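PDB 5CXX: ferulic acid esterase, AmCE1/Fae1A from Anaeromyces mucronatus, which probably hydrolyses feruloyl ester bonds as an alpha/beta-hydrolase esterase, and is caught here with ferulic acid bound. Local coordinates for residues 66-69 with 70-73; 122-125 with 126-129; 264-267 with 268-271. All blocks are in the same frame, centred on the assembly; numbering follows the deposited sequence.

Contact 1. Residues 66-69 with 70-73; sequences MSYE and DSML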
loop_
_atom_site.group_PDB
_atom_site.type_symbol
_atom_site.label_atom_id
_atom_site.label_comp_id
_atom_site.label_asym_id
_atom_site.label_seq_id
_atom_site.Cartn_x
_atom_site.Cartn_y
_atom_site.Cartn_z
ATOM N N MET A 66 -8.355 -11.403 3.073
ATOM C CA MET A 66 -9.628 -11.935 2.528
ATOM C C MET A 66 -10.206 -11.104 1.364
ATOM O O MET A 66 -11.360 -11.249 0.982
ATOM C CB MET A 66 -10.703 -12.130 3.616
ATOM C CG MET A 66 -10.061 -12.767 4.909
ATOM S SD MET A 66 -11.341 -13.263 5.921
ATOM C CE MET A 66 -10.385 -13.480 7.490
ATOM N N SER A 67 -9.377 -10.230 0.798
ATOM C CA SER A 67 -9.736 -9.381 -0.375
ATOM C C SER A 67 -8.962 -9.834 -1.595
ATOM O O SER A 67 -8.236 -10.850 -1.508
ATOM C CB SER A 67 -9.451 -7.903 -0.060
ATOM O OG SER A 67 -10.396 -7.567 0.954
ATOM N N TYR A 68 -9.095 -9.084 -2.706
ATOM C CA TYR A 68 -8.415 -9.477 -3.956
ATOM C C TYR A 68 -8.204 -8.225 -4.797
ATOM O O TYR A 68 -8.453 -7.137 -4.308
ATOM C CB TYR A 68 -9.218 -10.570 -4.715
ATOM C CG TYR A 68 -10.590 -10.115 -5.192
ATOM C CD1 TYR A 68 -11.621 -9.913 -4.273
ATOM C CD2 TYR A 68 -10.834 -9.865 -6.573
ATOM C CE1 TYR A 68 -12.875 -9.455 -4.703
ATOM C CE2 TYR A 68 -12.098 -9.424 -7.019
ATOM C CZ TYR A 68 -13.100 -9.229 -6.073
ATOM O OH TYR A 68 -14.363 -8.788 -6.443
ATOM N N GLU A 69 -7.771 -8.412 -6.028
ATOM C CA GLU A 69 -7.211 -7.269 -6.774
ATOM C C GLU A 69 -8.252 -6.205 -7.107
ATOM O O GLU A 69 -7.875 -5.060 -7.340
ATOM C CB GLU A 69 -6.481 -7.760 -8.036
ATOM C CG GLU A 69 -7.417 -8.307 -9.172
ATOM C CD GLU A 69 -7.935 -9.741 -8.906
ATOM O OE1 GLU A 69 -7.480 -10.434 -7.949
ATOM O OE2 GLU A 69 -8.815 -10.183 -9.702
ATOM N N ASP A 70 -9.566 -6.525 -7.074
ATOM C CA ASP A 70 -10.544 -5.465 -7.320
ATOM C C ASP A 70 -10.985 -4.717 -6.065
ATOM O O ASP A 70 -11.771 -3.743 -6.155
ATOM C CB ASP A 70 -11.816 -6.018 -8.034
ATOM C CG ASP A 70 -11.535 -6.570 -9.385
ATOM O OD1 ASP A 70 -10.503 -6.273 -9.999
ATOM O OD2 ASP A 70 -12.433 -7.306 -9.919
ATOM N N SER A 71 -10.552 -5.196 -4.876
ATOM C CA SER A 71 -11.157 -4.701 -3.672
ATOM C C SER A 71 -10.892 -3.206 -3.417
ATOM O O SER A 71 -11.796 -2.525 -2.924
ATOM C CB SER A 71 -10.619 -5.531 -2.463
ATOM O OG SER A 71 -11.062 -6.873 -2.650
ATOM N N MET A 72 -9.727 -2.699 -3.821
ATOM C CA MET A 72 -9.492 -1.267 -3.573
ATOM C C MET A 72 -10.240 -0.377 -4.583
ATOM O O MET A 72 -10.199 0.838 -4.445
ATOM C CB MET A 72 -7.970 -0.970 -3.571
ATOM C CG MET A 72 -7.229 -1.732 -2.423
ATOM S SD MET A 72 -8.001 -1.694 -0.798
ATOM C CE MET A 72 -7.800 -0.005 -0.371
ATOM N N LEU A 73 -10.994 -1.002 -5.508
ATOM C CA LEU A 73 -11.819 -0.200 -6.441
ATOM C C LEU A 73 -13.246 -0.087 -5.957
ATOM O O LEU A 73 -14.090 0.552 -6.627
ATOM C CB LEU A 73 -11.806 -0.792 -7.859
ATOM C CG LEU A 73 -10.421 -0.784 -8.530
ATOM C CD1 LEU A 73 -10.471 -1.694 -9.764
ATOM C CD2 LEU A 73 -9.972 0.699 -8.879
HETATM O O HOH W 1 -14.693 -8.332 -9.022
HETATM O O HOH W 2 -7.283 -3.967 -4.753
#
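A type I beta turn from Tyr68 to Ser71 makes this local contact, at the surface of the alpha/beta-hydrolase fold in the loop between strand 58-62 and helix 77-87. Ser71 N donates to Tyr68 O at 2.9 Å, closing the turn and leading into the short 3-10 segment 71-73. The serine hydroxyl answers in the reverse direction: Tyr68 N points almost straight at Ser71 OG, 3.0 Å away with an N-H...O angle of 169°, and Ser67 CB packs against the same oxygen. With Tyr68 CG set between its backbone N and carbonyl carbon (chi1 64°), the ring swings back over the turn, where its CE2 meets Asp70 CB at 3.6 Å. The Asp70 carboxylate, tilted 54° from that ring, is held by Asn43 through OD1 and by Lys28 through OD2. Lys28 also pairs with Glu69 OE2, which probably offsets the nearness of the two acids. Replacing Asp70 by an alanine is likely to leave Asn43 without this acceptor and Lys28 with one carboxylate instead of two. The phenol is tied to the same acid by a water lying in the ring plane, 2.6 Å from Tyr68 OH, which donates to Asp70 OD2.

Contact 2. Residues 122-125 with 126-129; sequences YDNF and INEL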
loop_
_atom_site.group_PDB
_atom_site.type_symbol
_atom_site.label_atom_id
_atom_site.label_comp_id
_atom_site.label_asym_id
_atom_site.label_seq_id
_atom_site.Cartn_x
_atom_site.Cartn_y
_atom_site.Cartn_z
ATOM N N TYR A 122 0.486 -13.780 2.337
ATOM C CA TYR A 122 0.707 -12.356 2.257
ATOM C C TYR A 122 2.184 -12.030 2.482
ATOM O O TYR A 122 2.762 -11.138 1.826
ATOM C CB TYR A 122 -0.183 -11.580 3.323
ATOM C CG TYR A 122 -1.636 -11.600 2.895
ATOM C CD1 TYR A 122 -2.420 -12.745 3.079
ATOM C CD2 TYR A 122 -2.206 -10.432 2.299
ATOM C CE1 TYR A 122 -3.774 -12.753 2.617
ATOM C CE2 TYR A 122 -3.559 -10.445 1.866
ATOM C CZ TYR A 122 -4.282 -11.592 2.002
ATOM O OH TYR A 122 -5.618 -11.614 1.563
ATOM N N ASP A 123 2.787 -12.735 3.441
ATOM C CA ASP A 123 4.233 -12.524 3.665
ATOM C C ASP A 123 5.020 -12.817 2.405
ATOM O O ASP A 123 6.006 -12.124 2.076
ATOM C CB ASP A 123 4.767 -13.424 4.791
ATOM C CG ASP A 123 4.031 -13.234 6.120
ATOM O OD1 ASP A 123 3.473 -12.119 6.290
ATOM O OD2 ASP A 123 4.069 -14.172 6.937
ATOM N N ASN A 124 4.592 -13.822 1.635
ATOM C CA ASN A 124 5.333 -14.217 0.462
ATOM C C ASN A 124 5.204 -13.227 -0.676
ATOM O O ASN A 124 5.921 -13.331 -1.691
ATOM C CB ASN A 124 4.844 -15.632 0.000
ATOM C CG ASN A 124 5.851 -16.308 -0.876
ATOM O OD1 ASN A 124 7.064 -16.315 -0.562
ATOM N ND2 ASN A 124 5.370 -16.970 -1.935
ATOM N N PHE A 125 4.305 -12.258 -0.529
ATOM C CA PHE A 125 4.123 -11.238 -1.535
ATOM C C PHE A 125 5.409 -10.418 -1.761
ATOM O O PHE A 125 5.590 -9.909 -2.872
ATOM C CB PHE A 125 2.960 -10.283 -1.158
ATOM C CG PHE A 125 2.647 -9.327 -2.297
ATOM C CD1 PHE A 125 2.023 -9.809 -3.454
ATOM C CD2 PHE A 125 3.027 -7.994 -2.242
ATOM C CE1 PHE A 125 1.810 -8.967 -4.549
ATOM C CE2 PHE A 125 2.805 -7.166 -3.297
ATOM C CZ PHE A 125 2.172 -7.628 -4.470
ATOM N N ILE A 126 6.304 -10.374 -0.771
ATOM C CA ILE A 126 7.590 -9.698 -1.033
ATOM C C ILE A 126 8.303 -10.336 -2.233
ATOM O O ILE A 126 8.845 -9.638 -3.082
ATOM C CB ILE A 126 8.482 -9.695 0.222
ATOM C CG1 ILE A 126 9.750 -8.843 -0.031
ATOM C CG2 ILE A 126 8.933 -11.144 0.614
ATOM C CD1 ILE A 126 10.498 -8.576 1.322
ATOM N N ASN A 127 8.200 -11.646 -2.401
ATOM C CA ASN A 127 8.810 -12.318 -3.517
ATOM C C ASN A 127 8.012 -12.102 -4.831
ATOM O O ASN A 127 8.606 -11.858 -5.890
ATOM C CB ASN A 127 8.955 -13.835 -3.218
ATOM C CG ASN A 127 9.884 -14.051 -2.039
ATOM O OD1 ASN A 127 10.985 -13.486 -2.063
ATOM N ND2 ASN A 127 9.441 -14.738 -0.977
ATOM N N GLU A 128 6.679 -12.145 -4.721
ATOM C CA GLU A 128 5.803 -11.874 -5.897
ATOM C C GLU A 128 6.070 -10.481 -6.446
ATOM O O GLU A 128 6.257 -10.320 -7.652
ATOM C CB GLU A 128 4.315 -11.995 -5.485
ATOM C CG GLU A 128 3.326 -11.695 -6.644
ATOM C CD GLU A 128 3.436 -12.752 -7.754
ATOM O OE1 GLU A 128 4.034 -13.836 -7.528
ATOM O OE2 GLU A 128 2.940 -12.484 -8.872
ATOM N N LEU A 129 6.173 -9.506 -5.541
ATOM C CA LEU A 129 6.341 -8.121 -6.012
ATOM C C LEU A 129 7.722 -7.968 -6.704
ATOM O O LEU A 129 7.830 -7.424 -7.805
ATOM C CB LEU A 129 6.162 -7.160 -4.817
ATOM C CG LEU A 129 6.421 -5.681 -5.236
ATOM C CD1 LEU A 129 5.318 -5.163 -6.155
ATOM C CD2 LEU A 129 6.503 -4.805 -3.940
#
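Asn124 and Asn127 join side chains one turn apart where helix 116-123 gives way to helix 125-140, beside strand 58-62 and helix 157-168 of the alpha/beta-hydrolase fold. Asn127 ND2 donates a hydrogen bond to Asn124 OD1 over 2.9 Å, nearly straight at 161°. The two amides are turned 65° from each other: the acceptor lies in the plane of the Asn127 amide, whereas the donor stands above the carbonyl plane of Asn124. Asn124 CG is anti to its own N (chi1 -160°), which carries the amide forward to this meeting. Lys105 is a second donor to OD1 and Asn124 ND2 gives to Ala103 O, fixing which end of the amide is which, while Asn127 OD1 accepts a hydrogen bond from a bound glycerol, probably from the crystallisation liquor.

The backbone is gripped unevenly. Asn124 O takes Asn127 N at 2.9 Å and, weakly, Glu128 N at 3.3 Å; Ile126 N reaches Asp123 O in another weak bond, and the first i to i+4 bond of normal length here is Leu129 N to Phe125 O, 2.8 Å. Beside these bonds the Phe125 ring reaches along the helix, CE2 against Leu129 CB at 3.7 Å and CE1 against Glu128 CG at 3.8 Å, with Leu62 and Ile165 also touching it. The Glu128 chain bends at chi2, taking its carboxylate past the ring to the hydroxyls of Tyr31 and Ser33, and Asp123 is another acid answered from outside the segments, by a salt bridge with Arg160.

Buried polar ends are thus paired while carbon lines the ring, and the Lys105 ammonium would probably polarise the side-chain carbonyl of Asn124, whose OD1 takes both Lys105 NZ and Asn127 ND2 at the helix junction.

Contact 3. Residues 264-267 with 268-271; sequences NFIQ and TTFG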
loop_
_atom_site.group_PDB
_atom_site.type_symbol
_atom_site.label_atom_id
_atom_site.label_comp_id
_atom_site.label_asym_id
_atom_site.label_seq_id
_atom_site.Cartn_x
_atom_site.Cartn_y
_atom_site.Cartn_z
ATOM N N ASN A 264 -3.364 11.840 2.032
ATOM C CA ASN A 264 -2.091 12.417 2.472
ATOM C C ASN A 264 -0.884 11.784 1.785
ATOM O O ASN A 264 0.083 12.489 1.424
ATOM C CB ASN A 264 -2.007 12.255 3.997
ATOM C CG ASN A 264 -2.863 13.257 4.729
ATOM O OD1 ASN A 264 -2.457 14.418 4.881
ATOM N ND2 ASN A 264 -4.033 12.825 5.192
ATOM N N PHE A 265 -0.925 10.472 1.571
ATOM C CA PHE A 265 0.207 9.815 0.964
ATOM C C PHE A 265 0.521 10.313 -0.444
ATOM O O PHE A 265 1.668 10.569 -0.806
ATOM C CB PHE A 265 -0.062 8.308 0.979
ATOM C CG PHE A 265 1.087 7.440 0.460
ATOM C CD1 PHE A 265 2.327 7.416 1.136
ATOM C CD2 PHE A 265 0.899 6.662 -0.667
ATOM C CE1 PHE A 265 3.360 6.555 0.668
ATOM C CE2 PHE A 265 1.926 5.850 -1.165
ATOM C CZ PHE A 265 3.138 5.784 -0.494
ATOM N N ILE A 266 -0.525 10.428 -1.274
ATOM C CA ILE A 266 -0.302 10.763 -2.693
ATOM C C ILE A 266 0.145 12.218 -2.859
ATOM O O ILE A 266 0.748 12.598 -3.855
ATOM C CB ILE A 266 -1.596 10.443 -3.501
ATOM C CG1 ILE A 266 -1.799 8.922 -3.526
ATOM C CG2 ILE A 266 -1.515 11.006 -4.964
ATOM C CD1 ILE A 266 -0.748 8.102 -4.313
ATOM N N GLN A 267 -0.134 13.040 -1.840
ATOM C CA GLN A 267 0.425 14.380 -1.848
ATOM C C GLN A 267 1.944 14.398 -1.667
ATOM O O GLN A 267 2.582 15.434 -1.929
ATOM C CB GLN A 267 -0.195 15.213 -0.728
ATOM C CG GLN A 267 -1.585 15.688 -1.068
ATOM C CD GLN A 267 -2.179 16.461 0.068
ATOM O OE1 GLN A 267 -1.812 17.627 0.312
ATOM N NE2 GLN A 267 -3.050 15.821 0.824
ATOM N N THR A 268 2.511 13.294 -1.192
ATOM C CA THR A 268 3.965 13.281 -0.933
ATOM C C THR A 268 4.762 12.512 -1.986
ATOM O O THR A 268 5.986 12.631 -2.053
ATOM C CB THR A 268 4.301 12.655 0.417
ATOM O OG1 THR A 268 4.153 11.230 0.361
ATOM C CG2 THR A 268 3.485 13.267 1.559
ATOM N N THR A 269 4.090 11.682 -2.766
ATOM C CA THR A 269 4.863 10.748 -3.586
ATOM C C THR A 269 5.534 11.434 -4.766
ATOM O O THR A 269 4.999 12.394 -5.365
ATOM C CB THR A 269 3.973 9.585 -4.099
ATOM O OG1 THR A 269 2.722 10.092 -4.573
ATOM C CG2 THR A 269 3.661 8.605 -2.953
ATOM N N PHE A 270 6.710 10.909 -5.139
ATOM C CA PHE A 270 7.381 11.261 -6.385
ATOM C C PHE A 270 7.718 12.746 -6.506
ATOM O O PHE A 270 7.682 13.307 -7.588
ATOM C CB PHE A 270 6.529 10.832 -7.578
ATOM C CG PHE A 270 5.956 9.440 -7.419
ATOM C CD1 PHE A 270 6.750 8.382 -7.043
ATOM C CD2 PHE A 270 4.613 9.214 -7.685
ATOM C CE1 PHE A 270 6.186 7.089 -6.880
ATOM C CE2 PHE A 270 4.035 7.914 -7.578
ATOM C CZ PHE A 270 4.841 6.852 -7.160
ATOM N N GLY A 271 8.103 13.348 -5.395
ATOM C CA GLY A 271 8.570 14.712 -5.437
ATOM C C GLY A 271 7.480 15.762 -5.608
ATOM O O GLY A 271 7.782 16.908 -5.948
HETATM O O HOH W 3 2.371 12.376 -6.300
#
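Near the C-terminal end of helix 255-266 of the alpha/beta-hydrolase fold the chain passes into the following loop, and Phe265 O takes two backbone donors at the exit. Thr268 N donates to it at 2.9 Å from above the carbonyl plane, and Thr269 N adds a weak, strongly bent bond. Beyond them the chain turns extended at Thr269 and then takes positive phi at Phe270 and Gly271. The same carbonyl is also gripped by a side chain: Thr268 OG1, set between its backbone N and carbonyl carbon (chi1 75°), donates to Phe265 O at 2.8 Å in the carbonyl plane, on a lone pair. This leaves Thr268 CG2 against Asn264 O, 3.5 Å away. Thr269 instead turns its methyl to the Phe265 ring in a CH-pi contact, CG2 lying 3.9 Å from the ring centroid and 18° off the normal; Ala151 and Tyr175, on neighbouring strands of the central sheet, touch both residues. Thr269 CB in turn lies over a face of the Phe270 ring, toward its rim. A water bridges the two segments, donating to Ile266 O and Thr269 O and accepting from Thr269 OG1 at 2.9 Å.

In the fold
Contacts 1 and 2 are neighbours, their centres 16 Å apart, and they meet where Tyr122 OH, bonded more firmly to Tyr118 OH, lies 3.1 Å from Met66 N in a probable, weak hydrogen bond. This meeting is near the ligand: the side chain of Ser67 in contact 1 is about 7 Å from the bound ferulic acid and that of Tyr122 about 6 Å. The Tyr122 side chain also lies near, without touching, the probable nucleophile elbow around Ser156, which with His253 and Asp222 has the geometry of a catalytic triad. Contact 3 lies across the centre of the chain, its centre 22 Å from that of contact 1 and 24 Å from that of contact 2, touching neither.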